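PDB 6N1N: beta-lactamase from Sebaldella termitidis, which probably hydrolyses the amide bond of beta-lactam antibiotics to give substituted beta-amino acids, as a class D serine beta-lactamase. Local coordinates for residues Y104-K117 against Q128-D140. Numbering follows the deposited sequence.
Sequences YMKGAGKIKSEKYK and QIVSEKKNSFWID
Lys134 reaches into the turn between helices 101-108 and 113-122, where its NZ donates a 2.9 Å hydrogen bond to Ala108 O. The ammonium lies 32° off the carbonyl plane, and Ile111 N, closing the type I turn from Ala108 to Ile111, meets the same oxygen from the opposite face. A bend at chi2 sets CD of the lysine 3.6 Å from Ser113 N at the start of the second helix, and a further bend at chi4 (69°) places NZ at Ala108 O. Among the aromatics, the edge of Phe137 points at the face of Tyr116 in a T-shaped pair, ring centroids 4.8 Å apart and planes at 72°, with CZ over the middle of the tyrosine ring. Ile111 CG2 lies on the other face of Tyr116, whose hydroxyl bonds Asn57. The Phe137 ring is itself sandwiched between Trp138 CE3 and Val130 CG2. Further apolar contacts put Trp138 CH2 4.0 Å from Ala108 CB, while the Lys117 chain crosses Val130, CG against CG2. Water bridges Lys117 O to Gln128 OE1, at 2.7 and 2.8 Å respectively. Trp138 NE1 is hydrogen-bonded to the carboxylated lysine at position 54, near the predicted nucleophile Ser51. The contact thus joins the turn between helices 101-108 and 113-122 to the tryptophan-bearing loop leading to helix 147-159, beside the carboxylated lysine, an active-site arrangement characteristic of class D beta-lactamases.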
ATOM      1  N   TYR A 104      11.262  -1.772  -9.727  1.00 10.27           N
ATOM      2  CA  TYR A 104      11.613  -1.199  -8.432  1.00 11.34           C
ATOM      3  C   TYR A 104      12.941  -1.729  -7.908  1.00 12.80           C
ATOM      4  O   TYR A 104      13.710  -0.972  -7.308  1.00 12.57           O
ATOM      5  CB  TYR A 104      10.459  -1.422  -7.464  1.00 12.17           C
ATOM      6  CG  TYR A 104       9.299  -0.512  -7.802  1.00 11.72           C
ATOM      7  CD1 TYR A 104       9.244   0.788  -7.321  1.00  8.47           C
ATOM      8  CD2 TYR A 104       8.266  -0.944  -8.629  1.00 10.98           C
ATOM      9  CE1 TYR A 104       8.175   1.653  -7.647  1.00  8.60           C
ATOM     10  CE2 TYR A 104       7.204  -0.109  -8.956  1.00 14.26           C
ATOM     11  CZ  TYR A 104       7.158   1.190  -8.458  1.00  8.39           C
ATOM     12  OH  TYR A 104       6.092   2.011  -8.793  1.00 10.98           O
HETATM   13  N   MSE A 105      13.230  -3.015  -8.112  0.50 13.30           N
HETATM   14  CA  MSE A 105      14.545  -3.566  -7.747  0.50 13.32           C
HETATM   15  C   MSE A 105      15.676  -2.867  -8.509  0.50 13.34           C
HETATM   16  O   MSE A 105      16.718  -2.540  -7.933  0.50 14.59           O
HETATM   17  CB  MSE A 105      14.587  -5.074  -8.006  0.50 15.44           C
HETATM   18  CG  MSE A 105      13.602  -5.850  -7.158  0.50 21.04           C
HETATM   19 SE   MSE A 105      13.773  -7.794  -7.412  0.50 46.02          SE
HETATM   20  CE  MSE A 105      13.327  -7.950  -9.275  0.50 28.33           C
ATOM     21  N   LYS A 106      15.457  -2.622  -9.805  1.00 14.70           N
ATOM     22  CA  LYS A 106      16.470  -1.955 -10.619  1.00 16.23           C
ATOM     23  C   LYS A 106      16.660  -0.512 -10.168  1.00 18.51           C
ATOM     24  O   LYS A 106      17.799  -0.048 -10.012  1.00 16.63           O
ATOM     25  CB  LYS A 106      16.079  -2.036 -12.092  1.00 15.70           C
ATOM     26  CG  LYS A 106      17.086  -1.401 -13.052  1.00 21.35           C
ATOM     27  CD  LYS A 106      16.643  -1.616 -14.498  1.00 34.97           C
ATOM     28  CE  LYS A 106      17.571  -0.941 -15.508  1.00 42.90           C
ATOM     29  NZ  LYS A 106      18.781  -1.760 -15.751  1.00 51.26           N
ATOM     30  N   GLY A 107      15.562   0.195  -9.915  1.00 14.34           N
ATOM     31  CA  GLY A 107      15.661   1.570  -9.460  1.00 16.11           C
ATOM     32  C   GLY A 107      16.282   1.690  -8.089  1.00 17.71           C
ATOM     33  O   GLY A 107      17.025   2.642  -7.819  1.00 17.50           O
ATOM     34  N   ALA A 108      16.021   0.722  -7.207  1.00 14.49           N
ATOM     35  CA  ALA A 108      16.602   0.769  -5.878  1.00 17.18           C
ATOM     36  C   ALA A 108      18.124   0.678  -5.940  1.00 12.39           C
ATOM     37  O   ALA A 108      18.802   1.188  -5.042  1.00 15.66           O
ATOM     38  CB  ALA A 108      16.018  -0.354  -5.023  1.00 17.87           C
ATOM     39  N   GLY A 109      18.678   0.104  -7.010  1.00 23.63           N
ATOM     40  CA  GLY A 109      20.125   0.035  -7.143  1.00 24.48           C
ATOM     41  C   GLY A 109      20.800   1.389  -7.272  1.00 26.08           C
ATOM     42  O   GLY A 109      21.997   1.512  -6.963  1.00 25.78           O
ATOM     43  N   LYS A 110      20.072   2.396  -7.737  1.00 15.33           N
ATOM     44  CA  LYS A 110      20.577   3.749  -7.858  1.00 21.85           C
ATOM     45  C   LYS A 110      20.541   4.515  -6.540  1.00 22.46           C
ATOM     46  O   LYS A 110      20.981   5.665  -6.516  1.00 20.33           O
ATOM     47  CB  LYS A 110      19.757   4.553  -8.885  1.00 20.21           C
ATOM     48  CG  LYS A 110      19.940   4.212 -10.384  1.00 27.01           C
ATOM     49  CD  LYS A 110      19.213   5.277 -11.224  1.00 33.86           C
ATOM     50  CE  LYS A 110      19.313   5.054 -12.716  1.00 48.63           C
ATOM     51  NZ  LYS A 110      18.967   3.665 -13.085  1.00 57.45           N
ATOM     52  N   ILE A 111      19.979   3.935  -5.478  1.00 15.99           N
ATOM     53  CA  ILE A 111      19.760   4.629  -4.208  1.00 16.68           C
ATOM     54  C   ILE A 111      20.558   3.914  -3.115  1.00 16.88           C
ATOM     55  O   ILE A 111      20.406   2.703  -2.911  1.00 17.71           O
ATOM     56  CB  ILE A 111      18.265   4.694  -3.850  1.00 13.98           C
ATOM     57  CG1 ILE A 111      17.464   5.317  -5.003  1.00 18.18           C
ATOM     58  CG2 ILE A 111      18.045   5.517  -2.559  1.00 14.51           C
ATOM     59  CD1 ILE A 111      15.956   5.194  -4.830  1.00 15.72           C
ATOM     60  N   LYS A 112      21.398   4.659  -2.405  1.00 13.96           N
ATOM     61  CA  LYS A 112      22.152   4.079  -1.296  1.00 14.05           C
ATOM     62  C   LYS A 112      21.256   3.700  -0.118  1.00 13.30           C
ATOM     63  O   LYS A 112      20.232   4.337   0.153  1.00 13.92           O
ATOM     64  CB  LYS A 112      23.203   5.073  -0.793  1.00 18.06           C
ATOM     65  CG  LYS A 112      24.256   5.464  -1.809  1.00 18.84           C
ATOM     66  CD  LYS A 112      25.193   4.328  -2.087  1.00 32.56           C
ATOM     67  CE  LYS A 112      26.416   4.809  -2.861  1.00 47.16           C
ATOM     68  NZ  LYS A 112      27.383   3.707  -3.145  1.00 58.75           N
ATOM     69  N   SER A 113      21.683   2.678   0.626  1.00 15.86           N
ATOM     70  CA  SER A 113      20.932   2.253   1.811  1.00 13.91           C
ATOM     71  C   SER A 113      20.703   3.401   2.807  1.00 10.09           C
ATOM     72  O   SER A 113      19.621   3.524   3.387  1.00 11.75           O
ATOM     73  CB  SER A 113      21.660   1.080   2.472  1.00 25.44           C
ATOM     74  OG  SER A 113      21.385   1.006   3.853  1.00 56.80           O
ATOM     75  N   GLU A 114      21.724   4.222   3.067  1.00 11.64           N
ATOM     76  CA  GLU A 114      21.520   5.305   4.036  1.00 13.86           C
ATOM     77  C   GLU A 114      20.479   6.315   3.541  1.00 14.61           C
ATOM     78  O   GLU A 114      19.734   6.897   4.343  1.00 14.45           O
ATOM     79  CB  GLU A 114      22.846   5.993   4.331  1.00 18.35           C
ATOM     80  CG  GLU A 114      22.755   7.066   5.408  1.00 44.39           C
ATOM     81  CD  GLU A 114      22.063   6.582   6.671  1.00 50.45           C
ATOM     82  OE1 GLU A 114      22.392   5.470   7.148  1.00 30.47           O
ATOM     83  OE2 GLU A 114      21.178   7.315   7.173  1.00 50.02           O
ATOM     84  N   LYS A 115      20.407   6.542   2.228  1.00 12.64           N
ATOM     85  CA  LYS A 115      19.375   7.425   1.696  1.00 13.72           C
ATOM     86  C   LYS A 115      17.988   6.846   1.924  1.00 10.40           C
ATOM     87  O   LYS A 115      17.057   7.564   2.316  1.00  9.07           O
ATOM     88  CB  LYS A 115      19.649   7.682   0.208  1.00 10.96           C
ATOM     89  CG  LYS A 115      18.692   8.627  -0.503  1.00 15.15           C
ATOM     90  CD  LYS A 115      18.692  10.044   0.050  1.00 16.28           C
ATOM     91  CE  LYS A 115      19.986  10.752  -0.125  1.00 22.04           C
ATOM     92  NZ  LYS A 115      19.904  12.103   0.530  1.00 21.48           N
ATOM     93  N   TYR A 116      17.813   5.539   1.679  1.00 13.37           N
ATOM     94  CA  TYR A 116      16.543   4.902   1.990  1.00 11.26           C
ATOM     95  C   TYR A 116      16.194   5.054   3.463  1.00 12.67           C
ATOM     96  O   TYR A 116      15.048   5.367   3.807  1.00 11.84           O
ATOM     97  CB  TYR A 116      16.590   3.421   1.625  1.00 12.23           C
ATOM     98  CG  TYR A 116      16.011   3.089   0.261  1.00  9.35           C
ATOM     99  CD1 TYR A 116      14.693   3.374  -0.048  1.00  9.13           C
ATOM    100  CD2 TYR A 116      16.765   2.427  -0.701  1.00 13.45           C
ATOM    101  CE1 TYR A 116      14.145   3.049  -1.277  1.00 11.25           C
ATOM    102  CE2 TYR A 116      16.217   2.094  -1.932  1.00 13.69           C
ATOM    103  CZ  TYR A 116      14.907   2.407  -2.223  1.00 10.79           C
ATOM    104  OH  TYR A 116      14.381   2.072  -3.463  1.00 11.15           O
ATOM    105  N   LYS A 117      17.173   4.852   4.348  1.00 13.92           N
ATOM    106  CA  LYS A 117      16.904   5.006   5.778  1.00 10.86           C
ATOM    107  C   LYS A 117      16.432   6.414   6.111  1.00 13.96           C
ATOM    108  O   LYS A 117      15.560   6.591   6.970  1.00 15.87           O
ATOM    109  CB  LYS A 117      18.139   4.649   6.604  1.00 13.34           C
ATOM    110  CG  LYS A 117      18.378   3.141   6.681  1.00 17.88           C
ATOM    111  CD  LYS A 117      19.679   2.816   7.396  1.00 34.84           C
ATOM    112  CE  LYS A 117      19.905   1.314   7.446  1.00 53.73           C
ATOM    113  NZ  LYS A 117      21.256   0.967   7.960  1.00 71.12           N
ATOM    114  N   GLN A 128      11.430   0.746  10.145  1.00 12.33           N
ATOM    115  CA  GLN A 128      12.476   1.474   9.426  1.00 13.66           C
ATOM    116  C   GLN A 128      13.738   0.649   9.223  1.00  9.26           C
ATOM    117  O   GLN A 128      14.816   1.216   9.060  1.00 15.57           O
ATOM    118  CB  GLN A 128      12.821   2.787  10.134  1.00 13.11           C
ATOM    119  CG  GLN A 128      11.619   3.715  10.275  1.00 14.10           C
ATOM    120  CD  GLN A 128      11.948   5.036  10.941  1.00 14.56           C
ATOM    121  OE1 GLN A 128      13.070   5.523  10.848  1.00 15.51           O
ATOM    122  NE2 GLN A 128      10.967   5.619  11.636  1.00 14.59           N
ATOM    123  N   ILE A 129      13.606  -0.679   9.166  1.00  9.38           N
ATOM    124  CA  ILE A 129      14.751  -1.578   8.978  1.00 11.68           C
ATOM    125  C   ILE A 129      15.026  -1.811   7.491  1.00 18.58           C
ATOM    126  O   ILE A 129      14.123  -2.169   6.729  1.00 16.15           O
ATOM    127  CB  ILE A 129      14.516  -2.929   9.683  1.00 17.88           C
ATOM    128  CG1 ILE A 129      14.173  -2.781  11.165  1.00 25.70           C
ATOM    129  CG2 ILE A 129      15.751  -3.846   9.502  1.00 21.01           C
ATOM    130  CD1 ILE A 129      15.219  -2.179  12.002  1.00 32.81           C
ATOM    131  N   VAL A 130      16.290  -1.657   7.096  1.00 16.15           N
ATOM    132  CA  VAL A 130      16.808  -2.041   5.778  1.00 12.67           C
ATOM    133  C   VAL A 130      17.871  -3.111   6.002  1.00 18.73           C
ATOM    134  O   VAL A 130      18.887  -2.841   6.649  1.00 25.46           O
ATOM    135  CB  VAL A 130      17.408  -0.833   5.041  1.00 16.31           C
ATOM    136  CG1 VAL A 130      17.996  -1.215   3.701  1.00 25.46           C
ATOM    137  CG2 VAL A 130      16.345   0.276   4.873  1.00 19.59           C
ATOM    138  N   SER A 131      17.635  -4.320   5.475  1.00 16.08           N
ATOM    139  CA  SER A 131      18.600  -5.415   5.535  1.00 13.04           C
ATOM    140  C   SER A 131      19.787  -5.127   4.613  1.00 12.08           C
ATOM    141  O   SER A 131      19.917  -4.054   4.025  1.00 18.67           O
ATOM    142  CB  SER A 131      17.939  -6.726   5.135  1.00 17.45           C
ATOM    143  OG  SER A 131      17.562  -6.638   3.773  1.00 17.92           O
ATOM    144  N   GLU A 132      20.662  -6.128   4.449  1.00 15.42           N
ATOM    145  CA  GLU A 132      21.745  -6.004   3.482  1.00 17.22           C
ATOM    146  C   GLU A 132      21.241  -6.167   2.053  1.00 14.46           C
ATOM    147  O   GLU A 132      22.000  -5.895   1.113  1.00 17.13           O
ATOM    148  CB  GLU A 132      22.845  -7.031   3.790  1.00 19.30           C
ATOM    149  CG  GLU A 132      22.584  -8.459   3.337  1.00 17.78           C
ATOM    150  CD  GLU A 132      21.495  -9.189   4.093  1.00 28.78           C
ATOM    151  OE1 GLU A 132      20.886  -8.622   5.025  1.00 22.54           O
ATOM    152  OE2 GLU A 132      21.253 -10.358   3.735  1.00 34.78           O
ATOM    153  N   LYS A 133      19.984  -6.580   1.880  1.00 15.52           N
ATOM    154  CA  LYS A 133      19.380  -6.792   0.559  1.00 18.34           C
ATOM    155  C   LYS A 133      18.749  -5.460   0.167  1.00 19.19           C
ATOM    156  O   LYS A 133      17.541  -5.245   0.281  1.00 17.52           O
ATOM    157  CB  LYS A 133      18.343  -7.912   0.589  1.00 24.39           C
ATOM    158  CG  LYS A 133      18.817  -9.274   1.117  1.00 37.62           C
ATOM    159  CD  LYS A 133      17.623 -10.206   1.375  1.00 51.60           C
ATOM    160  CE  LYS A 133      17.835 -11.131   2.580  1.00 57.40           C
ATOM    161  NZ  LYS A 133      16.926 -10.829   3.747  1.00 50.04           N
ATOM    162  N   LYS A 134      19.589  -4.528  -0.244  1.00 20.12           N
ATOM    163  CA  LYS A 134      19.121  -3.150  -0.248  1.00 33.00           C
ATOM    164  C   LYS A 134      18.246  -2.843  -1.453  1.00 24.48           C
ATOM    165  O   LYS A 134      17.690  -1.747  -1.521  1.00 28.44           O
ATOM    166  CB  LYS A 134      20.311  -2.186  -0.146  1.00 52.45           C
ATOM    167  CG  LYS A 134      20.968  -1.760  -1.439  1.00 56.97           C
ATOM    168  CD  LYS A 134      21.120  -0.243  -1.430  1.00 56.00           C
ATOM    169  CE  LYS A 134      21.939   0.240  -2.599  1.00 50.77           C
ATOM    170  NZ  LYS A 134      21.195   0.035  -3.864  1.00 41.91           N
ATOM    171  N   ASN A 135      18.085  -3.798  -2.365  1.00 16.26           N
ATOM    172  CA  ASN A 135      17.152  -3.697  -3.475  1.00 26.19           C
ATOM    173  C   ASN A 135      15.898  -4.536  -3.275  1.00 26.26           C
ATOM    174  O   ASN A 135      15.114  -4.684  -4.221  1.00 22.48           O
ATOM    175  CB  ASN A 135      17.837  -4.122  -4.776  1.00 35.99           C
ATOM    176  CG  ASN A 135      18.374  -5.543  -4.718  1.00 59.05           C
ATOM    177  OD1 ASN A 135      18.231  -6.243  -3.709  1.00 59.90           O
ATOM    178  ND2 ASN A 135      19.000  -5.977  -5.807  1.00 72.36           N
ATOM    179  N   SER A 136      15.683  -5.096  -2.071  1.00 20.59           N
ATOM    180  CA  SER A 136      14.484  -5.906  -1.844  1.00 20.50           C
ATOM    181  C   SER A 136      14.109  -5.995  -0.357  1.00 17.22           C
ATOM    182  O   SER A 136      13.450  -6.948   0.043  1.00 13.24           O
ATOM    183  CB  SER A 136      14.670  -7.313  -2.437  1.00 28.36           C
ATOM    184  OG  SER A 136      15.772  -7.986  -1.877  1.00 25.68           O
ATOM    185  N   PHE A 137      14.508  -5.019   0.451  1.00 14.65           N
ATOM    186  CA  PHE A 137      14.214  -5.054   1.877  1.00 12.11           C
ATOM    187  C   PHE A 137      12.735  -4.970   2.188  1.00  9.46           C
ATOM    188  O   PHE A 137      12.357  -5.227   3.338  1.00 12.82           O
ATOM    189  CB  PHE A 137      14.947  -3.907   2.594  1.00 11.90           C
ATOM    190  CG  PHE A 137      14.672  -2.544   2.017  1.00  9.83           C
ATOM    191  CD1 PHE A 137      13.615  -1.784   2.478  1.00 11.19           C
ATOM    192  CD2 PHE A 137      15.456  -2.032   0.993  1.00 17.54           C
ATOM    193  CE1 PHE A 137      13.345  -0.548   1.929  1.00 11.44           C
ATOM    194  CE2 PHE A 137      15.167  -0.788   0.458  1.00 15.16           C
ATOM    195  CZ  PHE A 137      14.112  -0.069   0.935  1.00  9.17           C
ATOM    196  N   TRP A 138      11.897  -4.627   1.210  1.00  9.83           N
ATOM    197  CA  TRP A 138      10.471  -4.536   1.445  1.00  9.91           C
ATOM    198  C   TRP A 138       9.754  -5.851   1.210  1.00  8.41           C
ATOM    199  O   TRP A 138       8.561  -5.940   1.520  1.00  9.82           O
ATOM    200  CB  TRP A 138       9.867  -3.420   0.585  1.00 12.58           C
ATOM    201  CG  TRP A 138      10.047  -3.578  -0.866  1.00 10.25           C
ATOM    202  CD1 TRP A 138       9.164  -4.151  -1.724  1.00 10.03           C
ATOM    203  CD2 TRP A 138      11.143  -3.114  -1.667  1.00 10.47           C
ATOM    204  NE1 TRP A 138       9.627  -4.078  -3.010  1.00 10.71           N
ATOM    205  CE2 TRP A 138      10.854  -3.476  -3.008  1.00 10.60           C
ATOM    206  CE3 TRP A 138      12.339  -2.447  -1.390  1.00 12.60           C
ATOM    207  CZ2 TRP A 138      11.713  -3.179  -4.068  1.00 17.39           C
ATOM    208  CZ3 TRP A 138      13.203  -2.178  -2.451  1.00 11.94           C
ATOM    209  CH2 TRP A 138      12.877  -2.536  -3.770  1.00 15.63           C
ATOM    210  N   ILE A 139      10.464  -6.884   0.736  1.00 10.10           N
ATOM    211  CA  ILE A 139       9.884  -8.206   0.523  1.00 15.18           C
ATOM    212  C   ILE A 139      10.597  -9.311   1.296  1.00 16.36           C
ATOM    213  O   ILE A 139      10.161 -10.462   1.234  1.00 18.27           O
ATOM    214  CB  ILE A 139       9.820  -8.578  -0.975  1.00 13.12           C
ATOM    215  CG1 ILE A 139      11.183  -8.461  -1.638  1.00 14.80           C
ATOM    216  CG2 ILE A 139       8.843  -7.695  -1.729  1.00 27.89           C
ATOM    217  CD1 ILE A 139      11.224  -9.029  -3.054  1.00 26.26           C
ATOM    218  N   ASP A 140      11.651  -9.003   2.051  1.00 11.70           N
ATOM    219  CA  ASP A 140      12.453 -10.037   2.708  1.00 12.08           C
ATOM    220  C   ASP A 140      12.198 -10.185   4.210  1.00 14.93           C
ATOM    221  O   ASP A 140      12.922 -10.938   4.888  1.00 15.36           O
ATOM    222  CB  ASP A 140      13.938  -9.786   2.445  1.00 12.56           C
ATOM    223  CG  ASP A 140      14.516  -8.611   3.228  1.00 16.19           C
ATOM    224  OD1 ASP A 140      13.769  -7.846   3.875  1.00 12.16           O
ATOM    225  OD2 ASP A 140      15.761  -8.475   3.202  1.00 16.22           O
TER
HETATM  226  O   HOH W   1      19.135  -3.579  -8.235  1.00 30.87           O
HETATM  227  O   HOH W   2      15.375   5.300   9.277  1.00 18.70           O
HETATM  228  O   HOH W   3      20.975  -2.468   7.778  1.00 34.65           O